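Local coordinates for TBC1 domain family member 22A (Homo sapiens, PDB 2QFZ), which probably acts as a GTPase-activating protein for Rab-family GTPases through its TBC domain, the part present here, and forms homodimers and binds 14-3-3 proteins, at residues E229-H234 with R291-I296; L243-R248 with L307-L312; L282-A287 with A327-L332. All coordinates share one frame; numbering follows the deposited sequence. Where two conformers were deposited one is given.

Contact 1: E229-H234 with R291-I296; sequences EQVHRH and RWRKEI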
# COMPACT_ATOMS: atom_id res chain seq x y z
N GLU A 229 3.33 -27.47 -3.28
CA GLU A 229 3.55 -28.00 -4.59
C GLU A 229 2.23 -28.51 -5.13
O GLU A 229 2.04 -28.53 -6.33
CB GLU A 229 4.62 -29.10 -4.54
N GLN A 230 1.31 -28.90 -4.25
CA GLN A 230 -0.00 -29.35 -4.69
C GLN A 230 -0.82 -28.20 -5.33
O GLN A 230 -1.35 -28.35 -6.43
CB GLN A 230 -0.76 -30.00 -3.53
CG GLN A 230 -1.93 -30.83 -3.97
CD GLN A 230 -2.70 -31.44 -2.81
OE1 GLN A 230 -2.32 -31.32 -1.63
NE2 GLN A 230 -3.81 -32.10 -3.14
N VAL A 231 -0.88 -27.05 -4.67
CA VAL A 231 -1.49 -25.85 -5.29
C VAL A 231 -0.76 -25.49 -6.63
O VAL A 231 -1.39 -25.29 -7.64
CB VAL A 231 -1.52 -24.66 -4.30
CG1 VAL A 231 -1.87 -23.36 -5.02
CG2 VAL A 231 -2.51 -24.95 -3.14
N HIS A 232 0.57 -25.45 -6.61
CA HIS A 232 1.38 -25.20 -7.83
C HIS A 232 1.04 -26.04 -9.08
O HIS A 232 0.93 -25.49 -10.19
CB HIS A 232 2.86 -25.36 -7.49
CG HIS A 232 3.76 -25.08 -8.65
ND1 HIS A 232 3.86 -23.84 -9.23
CD2 HIS A 232 4.60 -25.89 -9.33
CE1 HIS A 232 4.73 -23.90 -10.23
NE2 HIS A 232 5.20 -25.13 -10.31
N ARG A 233 0.85 -27.36 -8.89
CA ARG A 233 0.54 -28.30 -9.94
C ARG A 233 -0.91 -28.26 -10.38
O ARG A 233 -1.19 -28.45 -11.57
CB ARG A 233 0.90 -29.73 -9.52
CG ARG A 233 2.34 -29.90 -9.19
CD ARG A 233 2.74 -31.35 -9.05
NE ARG A 233 4.18 -31.44 -8.85
CZ ARG A 233 4.88 -32.57 -8.75
NH1 ARG A 233 4.27 -33.75 -8.83
NH2 ARG A 233 6.21 -32.51 -8.58
N HIS A 234 -1.82 -28.03 -9.45
CA HIS A 234 -3.19 -27.83 -9.81
C HIS A 234 -3.34 -26.58 -10.74
O HIS A 234 -4.10 -26.61 -11.73
CB HIS A 234 -4.02 -27.71 -8.52
CG HIS A 234 -5.49 -27.54 -8.73
ND1 HIS A 234 -6.35 -28.61 -8.88
CD2 HIS A 234 -6.25 -26.43 -8.78
CE1 HIS A 234 -7.58 -28.15 -9.03
NE2 HIS A 234 -7.55 -26.83 -8.98
N ARG A 291 -3.88 -19.74 1.61
CA ARG A 291 -5.06 -19.56 2.47
C ARG A 291 -6.31 -20.20 1.85
O ARG A 291 -7.13 -20.79 2.57
CB ARG A 291 -5.27 -18.06 2.79
CG ARG A 291 -6.67 -17.62 3.29
CD ARG A 291 -6.96 -17.99 4.76
NE ARG A 291 -8.34 -17.60 5.12
CZ ARG A 291 -9.44 -18.33 4.85
NH1 ARG A 291 -9.36 -19.50 4.23
NH2 ARG A 291 -10.64 -17.88 5.22
N TRP A 292 -6.46 -20.16 0.52
CA TRP A 292 -7.64 -20.82 -0.11
C TRP A 292 -7.27 -22.07 -0.86
O TRP A 292 -7.89 -22.41 -1.87
CB TRP A 292 -8.36 -19.87 -1.03
CG TRP A 292 -9.16 -18.87 -0.28
CD1 TRP A 292 -10.42 -19.05 0.29
CD2 TRP A 292 -8.78 -17.55 0.00
NE1 TRP A 292 -10.82 -17.90 0.89
CE2 TRP A 292 -9.83 -16.96 0.74
CE3 TRP A 292 -7.65 -16.80 -0.27
CZ2 TRP A 292 -9.78 -15.66 1.18
CZ3 TRP A 292 -7.60 -15.52 0.15
CH2 TRP A 292 -8.66 -14.95 0.88
N ARG A 293 -6.27 -22.78 -0.36
CA ARG A 293 -5.83 -23.94 -1.04
C ARG A 293 -6.99 -24.94 -1.25
O ARG A 293 -7.05 -25.59 -2.30
CB ARG A 293 -4.63 -24.58 -0.34
CG ARG A 293 -4.87 -25.08 1.07
CD ARG A 293 -3.59 -25.75 1.63
NE ARG A 293 -2.91 -26.60 0.65
CZ ARG A 293 -3.18 -27.89 0.40
NH1 ARG A 293 -4.14 -28.56 1.04
NH2 ARG A 293 -2.46 -28.53 -0.52
N LYS A 294 -7.91 -25.03 -0.28
CA LYS A 294 -9.05 -25.96 -0.32
C LYS A 294 -10.00 -25.66 -1.47
O LYS A 294 -10.31 -26.53 -2.28
CB LYS A 294 -9.82 -25.90 1.02
CG LYS A 294 -11.21 -26.63 1.05
N GLU A 295 -10.46 -24.42 -1.55
CA GLU A 295 -11.28 -23.97 -2.67
C GLU A 295 -10.57 -24.01 -4.06
O GLU A 295 -11.23 -24.24 -5.05
CB GLU A 295 -11.80 -22.57 -2.39
CG GLU A 295 -12.76 -22.46 -1.20
CD GLU A 295 -12.10 -22.04 0.12
OE1 GLU A 295 -10.96 -22.45 0.42
OE2 GLU A 295 -12.77 -21.28 0.87
N ILE A 296 -9.25 -23.77 -4.11
CA ILE A 296 -8.44 -23.88 -5.34
C ILE A 296 -8.41 -25.33 -5.86
O ILE A 296 -8.71 -25.59 -7.00
CB ILE A 296 -6.95 -23.40 -5.12
CG1 ILE A 296 -6.87 -21.89 -4.99
CG2 ILE A 296 -6.01 -23.86 -6.27
CD1 ILE A 296 -5.49 -21.38 -4.48

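Contact 2: L243-R248 with L307-L312; sequences LQFAFR and LFLQNL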
# COMPACT_ATOMS: atom_id res chain seq x y z
N LEU A 243 0.81 -15.10 -13.70
CA LEU A 243 0.73 -13.73 -14.18
C LEU A 243 -0.69 -13.28 -14.41
O LEU A 243 -0.99 -12.08 -14.28
CB LEU A 243 1.51 -13.57 -15.48
CG LEU A 243 1.90 -12.19 -15.98
CD1 LEU A 243 2.81 -11.46 -14.99
CD2 LEU A 243 2.62 -12.36 -17.33
N GLN A 244 -1.59 -14.23 -14.70
CA GLN A 244 -2.99 -13.89 -14.97
C GLN A 244 -3.75 -13.35 -13.77
O GLN A 244 -4.73 -12.65 -13.94
CB GLN A 244 -3.74 -15.08 -15.57
CG GLN A 244 -3.14 -15.55 -16.91
CD GLN A 244 -3.86 -16.77 -17.47
OE1 GLN A 244 -3.62 -17.89 -17.04
NE2 GLN A 244 -4.72 -16.55 -18.47
N PHE A 245 -3.33 -13.71 -12.56
CA PHE A 245 -3.99 -13.23 -11.34
C PHE A 245 -3.04 -12.42 -10.46
O PHE A 245 -3.46 -11.44 -9.87
CB PHE A 245 -4.68 -14.38 -10.54
CG PHE A 245 -3.72 -15.41 -9.98
CD1 PHE A 245 -3.10 -15.23 -8.76
CD2 PHE A 245 -3.43 -16.54 -10.68
CE1 PHE A 245 -2.21 -16.18 -8.27
CE2 PHE A 245 -2.54 -17.47 -10.21
CZ PHE A 245 -1.94 -17.30 -9.00
N ALA A 246 -1.78 -12.79 -10.41
CA ALA A 246 -0.80 -12.14 -9.53
C ALA A 246 -0.16 -10.83 -10.07
O ALA A 246 0.49 -10.15 -9.34
CB ALA A 246 0.27 -13.13 -9.16
N PHE A 247 -0.33 -10.49 -11.35
CA PHE A 247 0.09 -9.18 -11.87
C PHE A 247 -0.57 -8.07 -11.06
O PHE A 247 0.11 -7.15 -10.61
CB PHE A 247 -0.29 -8.96 -13.34
CG PHE A 247 0.26 -7.66 -13.91
CD1 PHE A 247 1.51 -7.63 -14.51
CD2 PHE A 247 -0.45 -6.46 -13.80
CE1 PHE A 247 2.05 -6.42 -15.03
CE2 PHE A 247 0.08 -5.26 -14.29
CZ PHE A 247 1.33 -5.24 -14.91
N ARG A 248 -1.87 -8.17 -10.86
CA ARG A 248 -2.61 -7.20 -10.04
C ARG A 248 -2.20 -7.21 -8.55
O ARG A 248 -2.21 -6.19 -7.89
CB ARG A 248 -4.10 -7.42 -10.18
CG ARG A 248 -4.91 -6.14 -10.02
CD ARG A 248 -6.33 -6.35 -10.48
NE ARG A 248 -7.05 -7.25 -9.59
CZ ARG A 248 -8.26 -7.74 -9.85
NH1 ARG A 248 -8.90 -7.46 -10.98
NH2 ARG A 248 -8.83 -8.54 -8.98
N LEU A 307 -11.36 -16.83 -12.28
CA LEU A 307 -12.32 -15.88 -11.67
C LEU A 307 -12.24 -15.78 -10.18
O LEU A 307 -12.30 -14.69 -9.66
CB LEU A 307 -13.78 -16.18 -12.04
CG LEU A 307 -14.12 -15.80 -13.49
CD1 LEU A 307 -15.25 -16.72 -13.98
CD2 LEU A 307 -14.48 -14.31 -13.66
N PHE A 308 -12.11 -16.94 -9.52
CA PHE A 308 -11.97 -17.06 -8.07
C PHE A 308 -10.67 -16.39 -7.57
O PHE A 308 -10.69 -15.61 -6.63
CB PHE A 308 -11.97 -18.57 -7.68
CG PHE A 308 -11.81 -18.82 -6.21
CD1 PHE A 308 -12.85 -18.53 -5.33
CD2 PHE A 308 -10.63 -19.36 -5.70
CE1 PHE A 308 -12.71 -18.75 -3.96
CE2 PHE A 308 -10.49 -19.58 -4.33
CZ PHE A 308 -11.56 -19.28 -3.46
N LEU A 309 -9.54 -16.69 -8.22
CA LEU A 309 -8.23 -16.16 -7.82
C LEU A 309 -8.18 -14.63 -7.98
O LEU A 309 -7.43 -13.94 -7.27
CB LEU A 309 -7.12 -16.80 -8.64
CG LEU A 309 -6.75 -18.26 -8.33
CD1 LEU A 309 -5.84 -18.89 -9.41
CD2 LEU A 309 -6.07 -18.33 -6.99
N GLN A 310 -8.97 -14.13 -8.94
CA GLN A 310 -9.08 -12.72 -9.23
C GLN A 310 -10.14 -12.06 -8.38
O GLN A 310 -10.28 -10.86 -8.43
CB GLN A 310 -9.43 -12.51 -10.70
CG GLN A 310 -8.32 -12.74 -11.65
CD GLN A 310 -8.74 -12.59 -13.11
OE1 GLN A 310 -9.91 -12.72 -13.46
NE2 GLN A 310 -7.76 -12.34 -13.98
N ASN A 311 -10.92 -12.85 -7.62
CA ASN A 311 -12.05 -12.33 -6.84
C ASN A 311 -12.18 -13.06 -5.53
O ASN A 311 -13.24 -13.58 -5.20
CB ASN A 311 -13.36 -12.47 -7.62
CG ASN A 311 -13.38 -11.64 -8.90
OD1 ASN A 311 -13.75 -10.46 -8.88
ND2 ASN A 311 -13.06 -12.27 -10.03
N LEU A 312 -11.10 -13.12 -4.76
CA LEU A 312 -11.09 -13.92 -3.55
C LEU A 312 -12.10 -13.34 -2.53
O LEU A 312 -12.28 -12.12 -2.47
CB LEU A 312 -9.68 -14.03 -2.97
CG LEU A 312 -8.75 -14.96 -3.81
CD1 LEU A 312 -7.32 -14.82 -3.34
CD2 LEU A 312 -9.16 -16.42 -3.78

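Contact 3: L282-A287 with A327-L332; sequences LYVCAA and AEAYRL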
# COMPACT_ATOMS: atom_id res chain seq x y z
N LEU A 282 6.09 -10.35 -1.22
CA LEU A 282 6.11 -11.65 -1.88
C LEU A 282 5.55 -12.79 -1.01
O LEU A 282 4.77 -13.58 -1.46
CB LEU A 282 7.53 -12.03 -2.28
CG LEU A 282 8.31 -11.15 -3.25
CD1 LEU A 282 9.33 -12.01 -3.98
CD2 LEU A 282 7.41 -10.44 -4.24
N TYR A 283 5.98 -12.83 0.25
CA TYR A 283 5.57 -13.88 1.19
C TYR A 283 4.14 -13.73 1.61
O TYR A 283 3.53 -14.72 1.92
CB TYR A 283 6.46 -13.85 2.44
CG TYR A 283 7.86 -14.15 2.08
CD1 TYR A 283 8.30 -15.47 1.90
CD2 TYR A 283 8.76 -13.14 1.86
CE1 TYR A 283 9.63 -15.76 1.50
CE2 TYR A 283 10.09 -13.41 1.48
CZ TYR A 283 10.50 -14.72 1.30
OH TYR A 283 11.81 -14.95 0.96
N VAL A 284 3.63 -12.49 1.68
CA VAL A 284 2.22 -12.24 1.94
C VAL A 284 1.38 -12.77 0.77
O VAL A 284 0.29 -13.37 0.97
CB VAL A 284 1.94 -10.72 2.25
CG1 VAL A 284 0.42 -10.45 2.36
CG2 VAL A 284 2.66 -10.31 3.53
N CYS A 285 1.88 -12.56 -0.46
CA CYS A 285 1.19 -13.08 -1.64
C CYS A 285 1.12 -14.64 -1.62
O CYS A 285 0.11 -15.22 -1.99
CB CYS A 285 1.85 -12.56 -2.93
SG CYS A 285 1.37 -10.82 -3.34
N ALA A 286 2.21 -15.27 -1.22
CA ALA A 286 2.29 -16.73 -1.12
C ALA A 286 1.32 -17.28 -0.08
O ALA A 286 0.58 -18.23 -0.37
CB ALA A 286 3.73 -17.16 -0.83
N ALA A 287 1.28 -16.64 1.09
CA ALA A 287 0.30 -16.95 2.14
C ALA A 287 -1.16 -16.67 1.72
O ALA A 287 -2.10 -17.42 2.07
CB ALA A 287 0.65 -16.25 3.44
N ALA A 327 1.17 -13.69 9.98
CA ALA A 327 1.85 -14.72 10.77
C ALA A 327 2.32 -15.87 9.87
O ALA A 327 3.46 -16.32 9.98
CB ALA A 327 0.94 -15.23 11.96
N GLU A 328 1.46 -16.30 8.95
CA GLU A 328 1.81 -17.25 7.89
C GLU A 328 2.92 -16.78 6.94
O GLU A 328 3.88 -17.50 6.68
CB GLU A 328 0.53 -17.60 7.10
CG GLU A 328 -0.43 -18.38 7.97
CD GLU A 328 0.35 -19.45 8.75
OE1 GLU A 328 0.84 -20.41 8.09
OE2 GLU A 328 0.55 -19.29 9.99
N ALA A 329 2.80 -15.55 6.45
CA ALA A 329 3.85 -14.91 5.60
C ALA A 329 5.20 -14.97 6.29
O ALA A 329 6.22 -15.32 5.67
CB ALA A 329 3.47 -13.47 5.31
N TYR A 330 5.19 -14.65 7.57
CA TYR A 330 6.38 -14.63 8.39
C TYR A 330 7.01 -16.03 8.49
O TYR A 330 8.23 -16.17 8.35
CB TYR A 330 6.08 -14.02 9.78
CG TYR A 330 7.35 -13.54 10.47
CD1 TYR A 330 7.98 -12.37 10.05
CD2 TYR A 330 7.94 -14.28 11.50
CE1 TYR A 330 9.14 -11.92 10.67
CE2 TYR A 330 9.12 -13.85 12.11
CZ TYR A 330 9.72 -12.67 11.69
OH TYR A 330 10.89 -12.22 12.28
N ARG A 331 6.18 -17.05 8.71
CA ARG A 331 6.64 -18.42 8.73
C ARG A 331 7.26 -18.83 7.37
O ARG A 331 8.38 -19.37 7.32
CB ARG A 331 5.50 -19.36 9.09
CG ARG A 331 5.90 -20.83 9.18
CD ARG A 331 4.73 -21.78 9.47
NE ARG A 331 3.73 -21.82 8.42
CZ ARG A 331 3.84 -22.43 7.21
NH1 ARG A 331 4.92 -23.09 6.85
NH2 ARG A 331 2.82 -22.36 6.34
N LEU A 332 6.53 -18.58 6.28
CA LEU A 332 7.00 -18.91 4.92
C LEU A 332 8.33 -18.27 4.61
O LEU A 332 9.15 -18.87 3.93
CB LEU A 332 5.99 -18.51 3.85
CG LEU A 332 4.61 -19.13 3.90
CD1 LEU A 332 3.74 -18.55 2.79
CD2 LEU A 332 4.72 -20.65 3.80

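Contact 1: E229-H234 with R291-I296
NH2 of R293 takes part in two hydrogen bonds, one to OE1 of Q230 and another to a residue adjoining the segments in sequence, while NE of the same guanidinium forms a salt bridge with D228. This grip joins two short helices in the C-terminal part of the all-helical TBC domain: helix 229-237, and helix 293-298, whose N-cap residue is W292. The R293 NH2 to Q230 OE1 bond measures 3.0 Å, with an N-H...O angle of 156°. The amide oxygen lies in the guanidinium plane, at its edge, but the donor stands above the plane of the Q230 carbonyl, the two flat groups being turned 59° apart. R293 gets there by holding CG between its backbone N and carbonyl carbon (chi1 62°) and bending at chi3. Q230, in contrast, is extended, and the two side chains cross at about a right angle.

Next to this polar bond the contact is apolar and largely buried. V231 sets CG2 against CB of R293 at 3.5 Å and turns its other branch, CG1, to CD1 of I296 at 4.2 Å. L309 of helix 302-309 also packs on I296, and L305 of that helix on H234. One turn beyond Q230, the H234 ring brings CD2 to within 3.6 Å of CG2 of I296. Its NE2 makes a weak hydrogen bond to the backbone oxygen of E299; although I296 O lies only 2.6 Å from H234 NE2, the angle there is too poor for a hydrogen bond.

Contact 2: L243-R248 with L307-L312
Residues 307-312 carry the chain out of helix 302-309 into the following loop, and the turn they make lies against helix 242-251. Q310 leads the contact. Its chain is extended beyond CG and delivers the amide to the backbone of the other helix, where NE2 donates to Q244 O at 3.0 Å (148°), approaching from above the carbonyl plane. An alanine here would lose this bond along with the CG methylene that rests on F245 CB, and would probably loosen the turn's attachment to helix 242-251. In the helix-on-helix architecture of the TBC domain, L309 and F245 form the apolar side of the junction, with L289 of helix 276-291 packed on both. L309 CD1 sits over one face of the F245 ring in a CH-pi contact, 3.9 Å from the ring centroid and nearest to CD2. The ring reaches it from the crowded rotamer, CG between backbone N and carbonyl carbon (chi1 65°), and also meets W249 edge-to-face. R248 NH2 adds a weak bond to Q310 O at 2.8 Å and has a further partner outside the two segments; NE forms a salt bridge with E257. Within the turn itself, N311 ND2 donates to L307 O at 2.6 Å, in the carbonyl plane on a lone pair.

Contact 3: L282-A287 with A327-L332
Small residues let two helices of the all-helical TBC fold approach closely here: helix 276-291 and helix 319-335, the last helix of the modelled chain, whose local axes come within 8.0 Å of each other and cross at 113°. The backbones come closest at V284 and A329, with CA atoms 4.8 Å apart. The methyl of A329 is pressed into the surface of the opposite helix, lying 3.6 Å from the backbone oxygen of Y283 and 3.7 Å from V284 CG2. V284 can offer that branch although its CB points away, because CG2 lies beside the backbone N. Y283 holds CB against A329 O and brings CD1 of its ring near the carbonyl carbon of L332, while the ring also meets H279 edge-to-face.

L332 supplies the largest side chain pushed across from helix 319-335. With CG anti to its carbonyl carbon, L332 places CD1 on the backbone itself, 3.5 Å from A287 N, and the same methyl also rests on the CB atoms of A286 and A287. No hydrogen bond or salt bridge crosses between the two segments, so their direct join is one of close van der Waals fit. L223 of helix 211-227 continues the apolar layer over Y283 and A286.

The contact is looser toward solvent. E328 touches A287 with CB alone, at 3.9 Å, and then bends at chi2 (-44°), carrying its carboxylate away from helix 276-291 to the exposed R331 on its own helix. There the guanidinium grips side-on, NE and NH2 both donating to the single oxygen OE1 of E328.

Followed from the N terminus, the chain passes through 229-234, 243-248 and 282-287 before any of them finds its partner; 291-296, 307-312 and 327-332 then pair with them in the same order. Each contact therefore crosses the other two, and none lies within another. Contact 1 closes a loop of 56 intervening residues, contact 2 one of 58 and contact 3 one of 39. Contacts 1 and 2 also touch directly, W292 packing on L312 and E295 on F308. Contact 3 adjoins contact 1 in sequence, helix 276-291 leading into helix 293-298, whereas contacts 2 and 3 do not touch. Together they tie helices 229-237, 242-251 and 276-291 to helices 293-298, 302-309 and 319-335, respectively.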